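Long-range contacts in DNA-binding transcriptional repressor YiaJ (Escherichia coli, PDB 1YSQ), which represses transcription of the yiaKLMNOPQRS operon, which may serve the use of 2,3-diketo-L-gulonate: residues A[62-67]-A[83-88]; A[16-21]-A[41-46]. All blocks are in the same frame, centred on the assembly; numbering follows the deposited sequence.

Contact 1: residues A[62-67]-A[83-88]; sequences MPLYCS and KSYWES. With PO4 (phosphate ion), chain B.
In the C-terminal, GAF-like domain, which in the IclR family is the effector-binding part, the edge strand 61-63 runs out into a loop, and helix 79-88 reaches that loop mainly through Tyr85. The phenol arrives end-on: Tyr85 OH lies 3.4 Å from Tyr65 N, which gives it a weak, bent hydrogen bond (143° at the hydrogen). A water bonded to Tyr85 OH at 2.6 Å also accepts a long, weak bond from Leu64 N. Two successive amides of the turn thus converge on one phenol and its water. The aliphatic parts of the same two residues flank the ring obliquely, Leu64 CB at 4.1 Å from Tyr85 CZ and Tyr65 CB at 4.0 Å from Tyr85 CE2. The Tyr65 and Tyr85 side chains cross at about a right angle, and Tyr85 OH sits at the edge of the Tyr65 ring, near its plane.

One residue further along the helix, Trp86 extends the apolar contact, CH2 of its six-membered ring meeting Tyr65 CB. Its NE1 is tied to Thr102 O, while the indole also touches Leu104 and Met107 of helix 104-117. Tyr85 CG stands anti to the backbone N (chi1 177°), which sends the ring toward the loop. Tyr65 instead adopts the crowded position between its backbone N and carbonyl carbon (chi1 83°), which swings its phenol away from the helix to bond Gln94 O; Cys66 CB covers one ring face, 3.8 Å above its centre. At the end of the loop Ser67 caps helix 68-75 through Gly70 N, and Ser67 OG stands 3.1 Å from O4 of a phosphate ion, probably from the crystallisation liquor, which is also bound by Ala68 N and Met69 N.

Contact 2: residues A[16-21]-A[41-46]; sequences PHLEAL and LIYKLE
The Leu18 and Tyr43 side chains lie alongside each other, pointing opposite ways, where helix 8-25 lies over the antiparallel sheet of the GAF-like domain, its segment 16-21 running at 27° to strand 41-45 with the axes 9.5 Å apart. Leu18 CD1 meets one side of the phenol, 3.5 Å from Tyr43 CE2 and close to CD2, while Leu18 CB sits further along toward the hydroxyl. The ring is sent at the helix by a first torsion that puts CG anti to the backbone N (chi1 177°). Tyr43 shares with Ile42 a classic beta bulge facing Phe31 of the adjoining strand.

The Glu19 chain runs nearly perpendicular to the Tyr43 side chain, with CG 3.6 Å from Tyr43 OH, yet its carboxylate is almost coplanar with the ring (13°). Both polar ends bond the hydroxyl of Thr192, through Glu19 OE2 and Tyr43 OH. Two residues beyond Tyr43 on the strand, Leu45 brings CD1 against the helix backbone, 3.6 Å from Leu18 O and equally near Glu19 CA. An alanine in place of Tyr43 would remove the ring lying along Leu18 and the hydroxyl bonded to Thr192, and would probably loosen this part of the helix-sheet interface. The two segments thus meet directly through van der Waals contacts, while the polar ends of Glu19 and Tyr43 are joined through Thr192, near the C-terminus.

Contacts 1 and 2 lie on opposite sides of the chain's centre, with their own centres about 26 Å apart, yet they share one sheet: strands 38-45 and 61-63 follow each other in the chain and are antiparallel neighbours. Both segments of contact 2 precede those of contact 1 in the chain. They meet where Met62 CE packs 3.8 Å from Leu41 CB, while Met62 is also paired through its backbone with Ala39. The phosphate belongs to the contact 1 end, with Met62 SD 3.6 Å from its O4 and Ser149 OG of strand 146-153 bonded to it. None of the phosphate's bonding partners lies in contact 2.

Contact 1: residues A[62-67]-A[83-88]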
# COMPACT_ATOMS: atom_id res chain seq x y z
N MET A 62 8.16 -3.81 5.58
CA MET A 62 7.67 -4.47 4.40
C MET A 62 8.68 -4.10 3.22
O MET A 62 8.92 -2.91 2.99
CB MET A 62 6.14 -4.07 4.28
CG MET A 62 5.24 -3.49 5.77
SD MET A 62 3.65 -3.56 5.13
CE MET A 62 3.32 -1.93 5.12
N PRO A 63 9.34 -5.07 2.54
CA PRO A 63 10.26 -4.71 1.44
C PRO A 63 9.53 -4.01 0.28
O PRO A 63 8.38 -4.34 -0.01
CB PRO A 63 10.81 -6.05 0.94
CG PRO A 63 10.54 -7.03 2.04
CD PRO A 63 9.26 -6.54 2.70
N LEU A 64 10.18 -3.03 -0.34
CA LEU A 64 9.51 -2.24 -1.38
C LEU A 64 9.01 -3.07 -2.56
O LEU A 64 7.92 -2.79 -3.09
CB LEU A 64 10.43 -1.12 -1.89
CG LEU A 64 10.87 -0.04 -0.87
CD1 LEU A 64 11.70 1.02 -1.57
CD2 LEU A 64 9.72 0.59 -0.11
N TYR A 65 9.78 -4.08 -2.98
CA TYR A 65 9.53 -4.77 -4.25
C TYR A 65 8.29 -5.68 -4.25
O TYR A 65 7.77 -5.99 -5.31
CB TYR A 65 10.77 -5.58 -4.69
CG TYR A 65 10.87 -6.93 -4.02
CD1 TYR A 65 10.48 -8.10 -4.69
CD2 TYR A 65 11.33 -7.04 -2.70
CE1 TYR A 65 10.53 -9.35 -4.07
CE2 TYR A 65 11.40 -8.29 -2.07
CZ TYR A 65 11.00 -9.44 -2.76
OH TYR A 65 11.09 -10.66 -2.14
N CYS A 66 7.85 -6.11 -3.06
CA CYS A 66 6.73 -7.07 -2.95
C CYS A 66 5.54 -6.50 -2.17
O CYS A 66 4.58 -7.21 -1.89
CB CYS A 66 7.23 -8.41 -2.34
SG CYS A 66 7.99 -8.20 -0.71
N SER A 67 5.61 -5.21 -1.83
CA SER A 67 4.56 -4.50 -1.10
C SER A 67 3.88 -3.55 -2.07
O SER A 67 4.56 -2.76 -2.74
CB SER A 67 5.17 -3.71 0.07
OG SER A 67 4.29 -2.71 0.59
N LYS A 83 17.04 1.08 -9.93
CA LYS A 83 18.28 0.45 -10.40
C LYS A 83 19.24 0.13 -9.24
O LYS A 83 19.67 -1.02 -9.12
CB LYS A 83 18.97 1.31 -11.47
CG LYS A 83 20.16 0.60 -12.13
CD LYS A 83 20.29 0.90 -13.61
CE LYS A 83 21.75 0.77 -14.06
NZ LYS A 83 22.36 2.10 -14.35
N SER A 84 19.54 1.11 -8.39
CA SER A 84 20.47 0.89 -7.27
C SER A 84 19.87 -0.07 -6.24
O SER A 84 20.59 -0.87 -5.65
CB SER A 84 20.86 2.21 -6.58
OG SER A 84 21.33 3.15 -7.54
N TYR A 85 18.56 0.00 -6.04
CA TYR A 85 17.85 -0.92 -5.15
C TYR A 85 18.05 -2.35 -5.63
O TYR A 85 18.39 -3.22 -4.84
CB TYR A 85 16.36 -0.54 -5.09
CG TYR A 85 15.49 -1.47 -4.25
CD1 TYR A 85 15.25 -1.22 -2.90
CD2 TYR A 85 14.88 -2.59 -4.83
CE1 TYR A 85 14.44 -2.07 -2.13
CE2 TYR A 85 14.08 -3.45 -4.08
CZ TYR A 85 13.85 -3.18 -2.74
OH TYR A 85 13.04 -4.03 -2.01
N TRP A 86 17.84 -2.60 -6.93
CA TRP A 86 18.04 -3.94 -7.49
C TRP A 86 19.49 -4.41 -7.33
O TRP A 86 19.74 -5.58 -7.02
CB TRP A 86 17.60 -4.01 -8.97
CG TRP A 86 16.50 -5.01 -9.18
CD1 TRP A 86 16.62 -6.27 -9.71
CD2 TRP A 86 15.12 -4.85 -8.83
NE1 TRP A 86 15.39 -6.90 -9.71
CE2 TRP A 86 14.45 -6.05 -9.18
CE3 TRP A 86 14.38 -3.79 -8.27
CZ2 TRP A 86 13.08 -6.23 -8.98
CZ3 TRP A 86 13.00 -3.98 -8.06
CH2 TRP A 86 12.37 -5.19 -8.42
N GLU A 87 20.43 -3.49 -7.52
CA GLU A 87 21.85 -3.84 -7.40
C GLU A 87 22.20 -4.25 -5.97
O GLU A 87 22.91 -5.24 -5.75
CB GLU A 87 22.72 -2.68 -7.88
CG GLU A 87 22.82 -2.58 -9.39
CD GLU A 87 23.28 -1.22 -9.89
OE1 GLU A 87 23.90 -0.45 -9.12
OE2 GLU A 87 23.01 -0.91 -11.07
N SER A 88 21.66 -3.50 -5.01
CA SER A 88 22.02 -3.64 -3.60
C SER A 88 21.12 -4.59 -2.79
O SER A 88 21.45 -4.90 -1.64
CB SER A 88 21.99 -2.25 -2.93
OG SER A 88 20.66 -1.76 -2.93
P PO4 B . 0.86 -3.95 1.03
O1 PO4 B . 0.94 -5.01 -0.08
O2 PO4 B . 1.09 -2.57 0.51
O3 PO4 B . -0.46 -4.02 1.78
O4 PO4 B . 1.98 -4.29 2.00
O HOH W 1 13.41 -3.88 0.56

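Contact 2: residues A[16-21]-A[41-46]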
# COMPACT_ATOMS: atom_id res chain seq x y z
N PRO A 16 -9.71 8.39 11.97
CA PRO A 16 -11.16 8.41 11.72
C PRO A 16 -11.49 7.96 10.30
O PRO A 16 -12.51 7.29 10.06
CB PRO A 16 -11.53 9.89 11.88
CG PRO A 16 -10.41 10.51 12.62
CD PRO A 16 -9.18 9.73 12.27
N HIS A 17 -10.63 8.35 9.36
CA HIS A 17 -10.82 8.04 7.95
C HIS A 17 -10.54 6.57 7.66
O HIS A 17 -11.27 5.94 6.90
CB HIS A 17 -9.91 8.92 7.09
CG HIS A 17 -10.18 10.38 7.23
ND1 HIS A 17 -11.31 10.97 6.71
CD2 HIS A 17 -9.50 11.37 7.86
CE1 HIS A 17 -11.30 12.27 7.00
NE2 HIS A 17 -10.21 12.53 7.70
N LEU A 18 -9.47 6.03 8.25
CA LEU A 18 -9.14 4.63 8.07
C LEU A 18 -10.20 3.73 8.71
O LEU A 18 -10.62 2.74 8.12
CB LEU A 18 -7.73 4.33 8.62
CG LEU A 18 -6.61 5.12 7.93
CD1 LEU A 18 -5.32 5.05 8.73
CD2 LEU A 18 -6.39 4.64 6.51
N GLU A 19 -10.67 4.10 9.91
CA GLU A 19 -11.77 3.36 10.55
C GLU A 19 -13.03 3.35 9.69
O GLU A 19 -13.69 2.32 9.53
CB GLU A 19 -12.09 3.97 11.92
CG GLU A 19 -11.06 3.66 12.99
CD GLU A 19 -11.47 4.21 14.34
OE1 GLU A 19 -12.67 4.48 14.55
OE2 GLU A 19 -10.59 4.37 15.20
N ALA A 20 -13.38 4.52 9.17
CA ALA A 20 -14.51 4.64 8.25
C ALA A 20 -14.39 3.68 7.07
O ALA A 20 -15.36 3.02 6.70
CB ALA A 20 -14.65 6.09 7.75
N LEU A 21 -13.21 3.61 6.47
CA LEU A 21 -13.01 2.74 5.31
C LEU A 21 -13.09 1.26 5.70
O LEU A 21 -13.63 0.44 4.95
CB LEU A 21 -11.69 3.06 4.62
CG LEU A 21 -11.25 2.22 3.41
CD1 LEU A 21 -12.18 2.49 2.21
CD2 LEU A 21 -9.79 2.53 3.08
N LEU A 41 4.69 -0.52 8.53
CA LEU A 41 3.27 -0.58 8.87
C LEU A 41 3.02 0.12 10.20
O LEU A 41 3.28 -0.46 11.25
CB LEU A 41 2.77 -2.03 8.91
CG LEU A 41 1.24 -2.18 8.97
CD1 LEU A 41 0.60 -1.42 7.79
CD2 LEU A 41 0.85 -3.65 8.91
N ILE A 42 2.53 1.36 10.15
CA ILE A 42 2.34 2.12 11.39
C ILE A 42 0.96 1.99 11.99
O ILE A 42 0.74 2.37 13.14
CB ILE A 42 2.75 3.61 11.20
CG1 ILE A 42 1.86 4.31 10.15
CG2 ILE A 42 4.26 3.69 10.85
CD1 ILE A 42 2.09 5.83 10.06
N TYR A 43 0.02 1.43 11.23
CA TYR A 43 -1.36 1.36 11.68
C TYR A 43 -2.05 0.27 10.87
O TYR A 43 -1.84 0.16 9.65
CB TYR A 43 -1.98 2.74 11.47
CG TYR A 43 -3.44 2.90 11.80
CD1 TYR A 43 -3.83 3.58 12.94
CD2 TYR A 43 -4.42 2.43 10.93
CE1 TYR A 43 -5.18 3.78 13.22
CE2 TYR A 43 -5.76 2.63 11.21
CZ TYR A 43 -6.13 3.31 12.35
OH TYR A 43 -7.46 3.52 12.62
N LYS A 44 -2.83 -0.55 11.55
CA LYS A 44 -3.57 -1.63 10.89
C LYS A 44 -4.91 -1.89 11.57
O LYS A 44 -4.98 -1.94 12.80
CB LYS A 44 -2.73 -2.93 10.85
CG LYS A 44 -3.37 -4.04 10.01
CD LYS A 44 -2.76 -5.41 10.29
CE LYS A 44 -3.40 -6.48 9.38
NZ LYS A 44 -3.13 -7.91 9.86
N LEU A 45 -5.96 -2.06 10.77
CA LEU A 45 -7.27 -2.51 11.25
C LEU A 45 -7.59 -3.86 10.66
O LEU A 45 -7.56 -4.06 9.44
CB LEU A 45 -8.39 -1.51 10.90
CG LEU A 45 -8.16 -0.09 11.44
CD1 LEU A 45 -9.11 0.90 10.82
CD2 LEU A 45 -8.26 -0.04 12.99
N GLU A 46 -7.91 -4.81 11.53
CA GLU A 46 -8.35 -6.13 11.10
C GLU A 46 -9.71 -6.03 10.41
O GLU A 46 -10.44 -5.06 10.63
CB GLU A 46 -8.43 -7.06 12.32
CG GLU A 46 -7.07 -7.42 12.93
CD GLU A 46 -6.10 -8.08 11.94
OE1 GLU A 46 -6.56 -8.84 11.06
OE2 GLU A 46 -4.88 -7.86 12.05